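Long-range contacts in Lys-gingipain W83 (Porphyromonas gingivalis, PDB 6I9A), which cleaves proteins after lysine as a secreted cysteine endopeptidase of family C25, this chain comprising the catalytic domain and the immunoglobulin-like domain that follows it: residues F79-D85 against M116-S122; A275-P281 against A356-D362. All coordinates share one frame; numbering follows the deposited sequence.

Contact 1 (F79-D85 against M116-S122); sequences FLALVGD and MYTFRMS. With CA (calcium ion), chain H.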
loop_
_atom_site.group_PDB
_atom_site.type_symbol
_atom_site.label_atom_id
_atom_site.label_comp_id
_atom_site.label_asym_id
_atom_site.label_seq_id
_atom_site.Cartn_x
_atom_site.Cartn_y
_atom_site.Cartn_z
ATOM N N PHE A 79 -0.936 -11.188 -0.469
ATOM C CA PHE A 79 -0.518 -10.210 -1.448
ATOM C C PHE A 79 -0.157 -10.831 -2.765
ATOM O O PHE A 79 0.403 -11.936 -2.825
ATOM C CB PHE A 79 0.743 -9.456 -0.988
ATOM C CG PHE A 79 0.521 -8.564 0.218
ATOM C CD1 PHE A 79 -0.073 -7.305 0.079
ATOM C CD2 PHE A 79 0.906 -8.981 1.497
ATOM C CE1 PHE A 79 -0.278 -6.494 1.212
ATOM C CE2 PHE A 79 0.707 -8.170 2.605
ATOM C CZ PHE A 79 0.071 -6.962 2.455
ATOM N N LEU A 80 -0.400 -10.068 -3.825
ATOM C CA LEU A 80 0.056 -10.318 -5.181
ATOM C C LEU A 80 0.886 -9.124 -5.614
ATOM O O LEU A 80 0.356 -8.045 -5.775
ATOM C CB LEU A 80 -1.139 -10.567 -6.125
ATOM C CG LEU A 80 -0.784 -10.648 -7.604
ATOM C CD1 LEU A 80 0.117 -11.867 -7.912
ATOM C CD2 LEU A 80 -2.060 -10.721 -8.455
ATOM N N ALA A 81 2.202 -9.346 -5.816
ATOM C CA ALA A 81 3.116 -8.313 -6.271
ATOM C C ALA A 81 3.436 -8.522 -7.741
ATOM O O ALA A 81 3.981 -9.557 -8.122
ATOM C CB ALA A 81 4.399 -8.359 -5.464
ATOM N N LEU A 82 3.047 -7.581 -8.587
ATOM C CA LEU A 82 3.345 -7.593 -10.017
ATOM C C LEU A 82 4.525 -6.691 -10.224
ATOM O O LEU A 82 4.507 -5.525 -9.808
ATOM C CB LEU A 82 2.119 -7.095 -10.825
ATOM C CG LEU A 82 0.818 -7.813 -10.538
ATOM C CD1 LEU A 82 -0.332 -7.137 -11.312
ATOM C CD2 LEU A 82 0.928 -9.311 -10.939
ATOM N N VAL A 83 5.603 -7.206 -10.820
ATOM C CA VAL A 83 6.831 -6.434 -10.998
ATOM C C VAL A 83 7.104 -6.255 -12.487
ATOM O O VAL A 83 7.395 -7.232 -13.189
ATOM C CB VAL A 83 8.019 -7.106 -10.273
ATOM C CG1 VAL A 83 9.270 -6.257 -10.431
ATOM C CG2 VAL A 83 7.670 -7.332 -8.805
ATOM N N GLY A 84 6.989 -5.022 -12.941
ATOM C CA GLY A 84 7.148 -4.686 -14.348
ATOM C C GLY A 84 6.036 -3.793 -14.850
ATOM O O GLY A 84 4.989 -3.637 -14.205
ATOM N N ASP A 85 6.297 -3.197 -15.993
ATOM C CA ASP A 85 5.337 -2.370 -16.691
ATOM C C ASP A 85 4.524 -3.280 -17.664
ATOM O O ASP A 85 4.637 -4.504 -17.653
ATOM C CB ASP A 85 6.058 -1.200 -17.381
ATOM C CG ASP A 85 5.204 0.034 -17.703
ATOM O OD1 ASP A 85 3.938 -0.078 -17.726
ATOM O OD2 ASP A 85 5.786 1.121 -17.910
ATOM N N MET A 116 -6.789 -11.152 -3.393
ATOM C CA MET A 116 -5.479 -10.807 -2.901
ATOM C C MET A 116 -5.291 -9.304 -2.977
ATOM O O MET A 116 -5.783 -8.691 -3.940
ATOM C CB MET A 116 -4.390 -11.469 -3.764
ATOM C CG MET A 116 -4.365 -12.999 -3.638
ATOM S SD MET A 116 -3.430 -13.809 -4.973
ATOM C CE MET A 116 -4.635 -13.666 -6.328
ATOM N N TYR A 117 -4.499 -8.733 -2.082
ATOM C CA TYR A 117 -4.085 -7.335 -2.197
ATOM C C TYR A 117 -3.020 -7.225 -3.253
ATOM O O TYR A 117 -1.928 -7.806 -3.100
ATOM C CB TYR A 117 -3.500 -6.871 -0.870
ATOM C CG TYR A 117 -4.474 -6.462 0.210
ATOM C CD1 TYR A 117 -5.753 -5.971 -0.105
ATOM C CD2 TYR A 117 -4.086 -6.432 1.546
ATOM C CE1 TYR A 117 -6.602 -5.494 0.892
ATOM C CE2 TYR A 117 -4.931 -5.967 2.551
ATOM C CZ TYR A 117 -6.183 -5.481 2.210
ATOM O OH TYR A 117 -7.044 -5.016 3.181
ATOM N N THR A 118 -3.316 -6.544 -4.351
ATOM C CA THR A 118 -2.464 -6.481 -5.511
ATOM C C THR A 118 -1.855 -5.131 -5.677
ATOM O O THR A 118 -2.540 -4.097 -5.566
ATOM C CB THR A 118 -3.321 -6.858 -6.742
ATOM O OG1 THR A 118 -3.825 -8.193 -6.519
ATOM C CG2 THR A 118 -2.547 -6.855 -8.037
ATOM N N PHE A 119 -0.574 -5.101 -6.025
ATOM C CA PHE A 119 0.122 -3.852 -6.319
ATOM C C PHE A 119 1.092 -4.124 -7.429
ATOM O O PHE A 119 1.504 -5.267 -7.657
ATOM C CB PHE A 119 0.796 -3.260 -5.074
ATOM C CG PHE A 119 1.796 -4.198 -4.414
ATOM C CD1 PHE A 119 3.132 -4.194 -4.805
ATOM C CD2 PHE A 119 1.411 -5.024 -3.345
ATOM C CE1 PHE A 119 4.059 -4.986 -4.153
ATOM C CE2 PHE A 119 2.347 -5.843 -2.734
ATOM C CZ PHE A 119 3.659 -5.805 -3.125
ATOM N N ARG A 120 1.516 -3.051 -8.097
ATOM C CA ARG A 120 2.414 -3.149 -9.232
ATOM C C ARG A 120 3.625 -2.266 -9.035
ATOM O O ARG A 120 3.507 -1.042 -8.932
ATOM C CB ARG A 120 1.686 -2.811 -10.550
ATOM C CG ARG A 120 2.602 -2.773 -11.777
ATOM C CD ARG A 120 1.858 -2.345 -13.021
ATOM N NE ARG A 120 0.908 -3.346 -13.503
ATOM C CZ ARG A 120 1.093 -4.062 -14.615
ATOM N NH1 ARG A 120 2.284 -4.053 -15.250
ATOM N NH2 ARG A 120 0.118 -4.816 -15.079
ATOM N N MET A 121 4.811 -2.890 -8.967
ATOM C CA MET A 121 6.092 -2.213 -8.948
ATOM C C MET A 121 6.436 -1.991 -10.404
ATOM O O MET A 121 7.110 -2.818 -11.033
ATOM C CB MET A 121 7.128 -3.087 -8.225
ATOM C CG MET A 121 6.691 -3.502 -6.815
ATOM S SD MET A 121 7.061 -2.244 -5.585
ATOM C CE MET A 121 8.655 -2.704 -5.307
ATOM N N SER A 122 5.907 -0.923 -10.998
ATOM C CA SER A 122 6.092 -0.680 -12.435
ATOM C C SER A 122 7.415 0.024 -12.693
ATOM O O SER A 122 7.639 1.150 -12.199
ATOM C CB SER A 122 4.941 0.166 -12.983
ATOM O OG SER A 122 5.244 0.355 -14.358
HETATM CA CA CA H . 3.614 2.370 -18.119
HETATM O O HOH W 1 3.344 1.275 -20.272
HETATM O O HOH W 2 2.408 4.258 -19.113
HETATM O O HOH W 3 5.288 3.719 -19.103
#
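Strands 79-83 and 117-121 are parallel neighbours in the four-stranded sheet of the gingipain catalytic region, and where strand 79-83 ends Asp85 reaches a calcium site. Phe119, Leu82 and Met121 link the backbones in turn: Leu82 N donates to Phe119 O at 2.9 Å and Met121 N to Leu82 O at 2.8 Å. On the face bearing Phe79 and Ala81, the Phe119 ring leans over strand 79-83. Its CG stands between its own backbone N and carbonyl carbon (chi1 58°), which lays one face of the ring over Ala81 CA, a CH-pi contact, and brings CZ within 3.5 Å of Ala81 CB. Phe79 CD1 meets the same ring at its edge. The opposite sheet face pairs Leu80 with Thr118, whose side chains run side by side, OG1 of Thr118 lying 3.6 Å from Leu80 CD2. Near the C-terminal end of strand 117-121, the Arg120 side chain runs out straight as far as CD and turns at chi3 (-70°); NH1 donates to Gly84 O at 2.9 Å from above the carbonyl plane and also bonds Ile89 O, while NH2 forms a salt bridge with Asp102. Phe254 and Glu263 complete the protein ligands of the calcium ion, which Asp85 OD1 and OD2 both bind at 2.5 Å.

Contact 2 (A275-P281 against A356-D362); sequences AYIGSSP and AYHVLGD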
loop_
_atom_site.group_PDB
_atom_site.type_symbol
_atom_site.label_atom_id
_atom_site.label_comp_id
_atom_site.label_asym_id
_atom_site.label_seq_id
_atom_site.Cartn_x
_atom_site.Cartn_y
_atom_site.Cartn_z
ATOM N N ALA A 275 4.965 4.605 -2.610
ATOM C CA ALA A 275 3.745 3.984 -3.138
ATOM C C ALA A 275 2.820 5.115 -3.529
ATOM O O ALA A 275 2.847 6.222 -2.975
ATOM C CB ALA A 275 3.086 3.091 -2.109
ATOM N N TYR A 276 1.944 4.788 -4.484
ATOM C CA TYR A 276 0.917 5.714 -5.017
ATOM C C TYR A 276 -0.362 4.971 -5.184
ATOM O O TYR A 276 -0.384 3.852 -5.699
ATOM C CB TYR A 276 1.372 6.259 -6.374
ATOM C CG TYR A 276 0.422 7.311 -6.918
ATOM C CD1 TYR A 276 0.367 8.582 -6.353
ATOM C CD2 TYR A 276 -0.443 7.022 -7.969
ATOM C CE1 TYR A 276 -0.501 9.560 -6.842
ATOM C CE2 TYR A 276 -1.313 8.005 -8.474
ATOM C CZ TYR A 276 -1.335 9.269 -7.895
ATOM O OH TYR A 276 -2.174 10.249 -8.334
ATOM N N ILE A 277 -1.457 5.605 -4.744
ATOM C CA ILE A 277 -2.800 5.086 -5.036
ATOM C C ILE A 277 -3.492 6.081 -5.960
ATOM O O ILE A 277 -3.528 7.285 -5.645
ATOM C CB ILE A 277 -3.648 4.927 -3.739
ATOM C CG1 ILE A 277 -3.030 3.821 -2.854
ATOM C CG2 ILE A 277 -5.093 4.563 -4.120
ATOM C CD1 ILE A 277 -3.549 3.863 -1.412
ATOM N N GLY A 278 -3.994 5.617 -7.083
ATOM C CA GLY A 278 -4.730 6.487 -7.976
ATOM C C GLY A 278 -5.549 5.663 -8.935
ATOM O O GLY A 278 -5.587 4.416 -8.866
ATOM N N SER A 279 -6.201 6.349 -9.857
ATOM C CA SER A 279 -7.154 5.737 -10.780
ATOM C C SER A 279 -6.602 5.664 -12.189
ATOM O O SER A 279 -5.999 6.610 -12.691
ATOM C CB SER A 279 -8.419 6.580 -10.803
ATOM O OG SER A 279 -9.412 5.983 -11.635
ATOM N N SER A 280 -6.787 4.491 -12.835
ATOM C CA SER A 280 -6.418 4.331 -14.243
ATOM C C SER A 280 -7.402 5.082 -15.189
ATOM O O SER A 280 -6.944 5.846 -16.032
ATOM C CB SER A 280 -6.324 2.837 -14.544
ATOM O OG SER A 280 -6.208 2.669 -15.946
ATOM N N PRO A 281 -8.723 4.936 -15.021
ATOM C CA PRO A 281 -9.681 5.714 -15.834
ATOM C C PRO A 281 -10.025 7.007 -15.087
ATOM O O PRO A 281 -9.436 7.366 -14.040
ATOM C CB PRO A 281 -10.879 4.795 -15.887
ATOM C CG PRO A 281 -10.934 4.228 -14.461
ATOM C CD PRO A 281 -9.447 3.937 -14.198
ATOM N N ALA A 356 -10.870 0.480 -11.346
ATOM C CA ALA A 356 -10.209 1.760 -11.567
ATOM C C ALA A 356 -8.957 1.986 -10.709
ATOM O O ALA A 356 -7.912 2.387 -11.210
ATOM C CB ALA A 356 -11.196 2.901 -11.285
ATOM N N TYR A 357 -9.112 1.816 -9.381
ATOM C CA TYR A 357 -8.037 2.189 -8.453
ATOM C C TYR A 357 -6.942 1.156 -8.411
ATOM O O TYR A 357 -7.202 -0.076 -8.439
ATOM C CB TYR A 357 -8.612 2.505 -7.080
ATOM C CG TYR A 357 -8.979 3.978 -6.937
ATOM C CD1 TYR A 357 -10.234 4.460 -7.331
ATOM C CD2 TYR A 357 -8.046 4.904 -6.486
ATOM C CE1 TYR A 357 -10.540 5.816 -7.240
ATOM C CE2 TYR A 357 -8.364 6.251 -6.372
ATOM C CZ TYR A 357 -9.613 6.699 -6.737
ATOM O OH TYR A 357 -9.876 8.042 -6.577
ATOM N N HIS A 358 -5.708 1.638 -8.352
ATOM C CA HIS A 358 -4.529 0.777 -8.290
ATOM C C HIS A 358 -3.542 1.304 -7.299
ATOM O O HIS A 358 -3.463 2.511 -7.063
ATOM C CB HIS A 358 -3.841 0.767 -9.681
ATOM C CG HIS A 358 -4.612 -0.003 -10.721
ATOM N ND1 HIS A 358 -5.721 0.521 -11.332
ATOM C CD2 HIS A 358 -4.429 -1.273 -11.174
ATOM C CE1 HIS A 358 -6.183 -0.438 -12.147
ATOM N NE2 HIS A 358 -5.436 -1.541 -12.077
ATOM N N VAL A 359 -2.697 0.364 -6.815
ATOM C CA VAL A 359 -1.473 0.706 -6.124
ATOM C C VAL A 359 -0.304 0.528 -7.112
ATOM O O VAL A 359 -0.127 -0.570 -7.674
ATOM C CB VAL A 359 -1.224 -0.163 -4.879
ATOM C CG1 VAL A 359 0.127 0.231 -4.237
ATOM C CG2 VAL A 359 -2.355 -0.017 -3.836
ATOM N N LEU A 360 0.502 1.582 -7.248
ATOM C CA LEU A 360 1.809 1.552 -7.932
ATOM C C LEU A 360 2.868 1.734 -6.838
ATOM O O LEU A 360 2.674 2.490 -5.875
ATOM C CB LEU A 360 1.908 2.642 -8.998
ATOM C CG LEU A 360 0.988 2.368 -10.200
ATOM C CD1 LEU A 360 0.684 3.646 -10.984
ATOM C CD2 LEU A 360 1.639 1.324 -11.127
ATOM N N GLY A 361 3.972 0.996 -6.956
ATOM C CA GLY A 361 4.898 0.910 -5.835
ATOM C C GLY A 361 4.424 -0.163 -4.855
ATOM O O GLY A 361 3.694 -1.082 -5.238
ATOM N N ASP A 362 4.884 -0.119 -3.603
ATOM C CA ASP A 362 4.739 -1.271 -2.719
ATOM C C ASP A 362 3.530 -1.146 -1.805
ATOM O O ASP A 362 3.528 -0.445 -0.780
ATOM C CB ASP A 362 6.034 -1.429 -1.913
ATOM C CG ASP A 362 6.062 -2.695 -1.060
ATOM O OD1 ASP A 362 5.011 -3.378 -0.968
ATOM O OD2 ASP A 362 7.152 -3.024 -0.523
#
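Tyr357 opens strand 357-361, the antiparallel last strand of the six-stranded mixed sheet, and lies against Ile277, Gly278 and Ser279 of strand 273-279. From its CB, 4.0 Å from Gly278 O, the side chain leads through CG to CD2, which meets the same Gly278 O at 3.5 Å and at the ring edge faces Ile277 CG2. CE2 passes over the Gly278 backbone, and Ser279 CB sits above the middle of the ring, 4.2 Å from its centroid, in a CH-pi contact. At the tip, OH bonds to Asp288 and Asn247, which fix the ring's far end, and Trp291 stacks on the ring. The inhibitor KYT-36 lies about 6 Å from this side chain, so the strand starts close to the occupied substrate cleft. Paired backbone bonds join Tyr276 with Leu360 and Gly278 with His358, and beside them Ile277 CG1 packs on Val359 CG2. Where the preceding helix ends, Pro281 CG presses on Ala356 CB at 3.5 Å, a tight fit. Ala356 O is gripped twice, from opposite faces of its plane: Ser280 N donates at 2.9 Å along an almost straight N-H...O line, and His358 ND1, the acceptor lying close to its imidazole plane, also at 2.9 Å.

How the contacts relate
From the N terminus, contact 1 is made first: strand 79-83, the neighbour of strand 14-20, is joined by strand 117-121 across a 30-residue connection that includes helix 103-106. It has closed before contact 2 begins, so the two are in series, neither nested nor crossed. Contact 2 then spans 74 residues, rich in helix and without a strand, before 356-362 returns antiparallel to 275-281. The returning strand meets the first sheet as well: Arg120 N lies 3.0 Å from Val359 O and Arg120 O 2.9 Å from Gly361 N, both probable hydrogen bonds. These would join 117-121 and 357-361, the outermost strands of the four-stranded and six-stranded sheets, side by side within the catalytic region.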